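Local atomic coordinates of type 3 secretion system translocon protein SctE (Shigella flexneri, PDB entry 3U0C), a protein that inserts into the host cell membrane with its partner translocator to form the pore through which type III secretion effectors enter the cytosol. Residues L56-G59 / N60-Q63. Sequence-based numbering, arbitrary orientation.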
loop_
_atom_site.group_PDB
_atom_site.type_symbol
_atom_site.label_atom_id
_atom_site.label_comp_id
_atom_site.label_asym_id
_atom_site.label_seq_id
_atom_site.Cartn_x
_atom_site.Cartn_y
_atom_site.Cartn_z
ATOM N N LEU A 56 -4.105 -46.289 -12.790
ATOM C CA LEU A 56 -3.932 -47.421 -13.671
ATOM C C LEU A 56 -3.022 -48.442 -13.016
ATOM O O LEU A 56 -3.277 -49.645 -13.076
ATOM C CB LEU A 56 -3.362 -46.975 -15.012
ATOM C CG LEU A 56 -4.344 -46.107 -15.804
ATOM C CD1 LEU A 56 -3.650 -45.409 -16.968
ATOM C CD2 LEU A 56 -5.550 -46.929 -16.282
ATOM N N LEU A 57 -1.971 -47.956 -12.374
ATOM C CA LEU A 57 -0.994 -48.835 -11.749
ATOM C C LEU A 57 -1.603 -49.679 -10.637
ATOM O O LEU A 57 -1.478 -50.906 -10.631
ATOM C CB LEU A 57 0.187 -48.026 -11.215
ATOM C CG LEU A 57 1.232 -48.806 -10.425
ATOM C CD1 LEU A 57 1.665 -50.045 -11.188
ATOM C CD2 LEU A 57 2.427 -47.900 -10.127
ATOM N N ILE A 58 -2.261 -49.023 -9.693
ATOM C CA ILE A 58 -2.841 -49.742 -8.583
ATOM C C ILE A 58 -3.965 -50.666 -9.082
ATOM O O ILE A 58 -4.127 -51.777 -8.583
ATOM C CB ILE A 58 -3.332 -48.809 -7.475
ATOM C CG1 ILE A 58 -3.664 -49.621 -6.224
ATOM C CG2 ILE A 58 -4.531 -47.985 -7.951
ATOM C CD1 ILE A 58 -2.565 -50.567 -5.788
ATOM N N GLY A 59 -4.713 -50.198 -10.080
ATOM C CA GLY A 59 -5.715 -51.014 -10.736
ATOM C C GLY A 59 -5.092 -52.286 -11.278
ATOM O O GLY A 59 -5.574 -53.383 -11.013
ATOM N N ASN A 60 -4.001 -52.131 -12.020
ATOM C CA ASN A 60 -3.263 -53.249 -12.592
ATOM C C ASN A 60 -2.735 -54.218 -11.533
ATOM O O ASN A 60 -2.893 -55.433 -11.659
ATOM C CB ASN A 60 -2.103 -52.727 -13.446
ATOM C CG ASN A 60 -1.649 -53.725 -14.502
ATOM O OD1 ASN A 60 -1.633 -54.938 -14.269
ATOM N ND2 ASN A 60 -1.294 -53.219 -15.681
ATOM N N LEU A 61 -2.098 -53.680 -10.497
ATOM C CA LEU A 61 -1.569 -54.499 -9.417
ATOM C C LEU A 61 -2.695 -55.302 -8.762
ATOM O O LEU A 61 -2.555 -56.491 -8.518
ATOM C CB LEU A 61 -0.820 -53.652 -8.372
ATOM C CG LEU A 61 0.495 -52.961 -8.778
ATOM C CD1 LEU A 61 1.051 -52.064 -7.677
ATOM C CD2 LEU A 61 1.548 -53.962 -9.192
ATOM N N ILE A 62 -3.811 -54.639 -8.484
ATOM C CA ILE A 62 -4.955 -55.285 -7.851
ATOM C C ILE A 62 -5.512 -56.447 -8.695
ATOM O O ILE A 62 -5.904 -57.487 -8.158
ATOM C CB ILE A 62 -6.063 -54.264 -7.550
ATOM C CG1 ILE A 62 -5.670 -53.387 -6.351
ATOM C CG2 ILE A 62 -7.388 -54.955 -7.309
ATOM C CD1 ILE A 62 -6.792 -52.514 -5.837
ATOM N N GLN A 63 -5.537 -56.252 -10.010
ATOM C CA GLN A 63 -5.964 -57.264 -10.973
ATOM C C GLN A 63 -5.340 -58.620 -10.715
ATOM O O GLN A 63 -6.032 -59.638 -10.672
ATOM C CB GLN A 63 -5.564 -56.825 -12.372
ATOM C CG GLN A 63 -5.868 -57.811 -13.464
ATOM C CD GLN A 63 -5.924 -57.133 -14.811
ATOM O OE1 GLN A 63 -4.897 -56.699 -15.347
ATOM N NE2 GLN A 63 -7.139 -56.992 -15.355
#
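Leu57 and Leu61 meet one turn apart on helix 50-65, their side chains slanting across each other with Leu57 CD1 4.0 Å from Leu61 CG. Different first torsions set them up: Leu57 carries CG anti to its own N (chi1 175°), which keeps CG level with its CA, and chi2 (50°) then turns CD1 toward the next turn, whereas Leu61 keeps CG beside its N and leans back to receive it. The same lean sets Leu61 CG 3.4 Å from Leu57 O, the carbonyl oxygen that also accepts Leu61 N at 2.8 Å, almost straight on.

Ile58 packs beside this pair. With CG1 anti to its N (chi1 -168°), its CD1 reaches on to two residues of the following turn, Leu61 through CD1 at 4.3 Å and Ile62 through CG1 at 4.2 Å, so it bridges the i+3 and i+4 positions. Ile62 CG1 also lies 3.2 Å from Ile58 O, and Ile62 N donates to that oxygen from a position tilted off the carbonyl plane. Asn60 N to Leu56 O and Gln63 N to Gly59 O are two more i to i+4 backbone bonds.

Beyond the segments, Ile58 rests on Leu73 and Ile77, and Ile62 on Thr74, all of helix 71-141, while Leu61 and Ile62 both reach Leu70 in the connecting loop. This is i to i+3 and i+4 packing on a surface helix, whose Ile58/Ile62 side, with Leu61 at its edge, folds back against the start of the long coiled-coil helix in a helical hairpin of the translocator's N-terminal region.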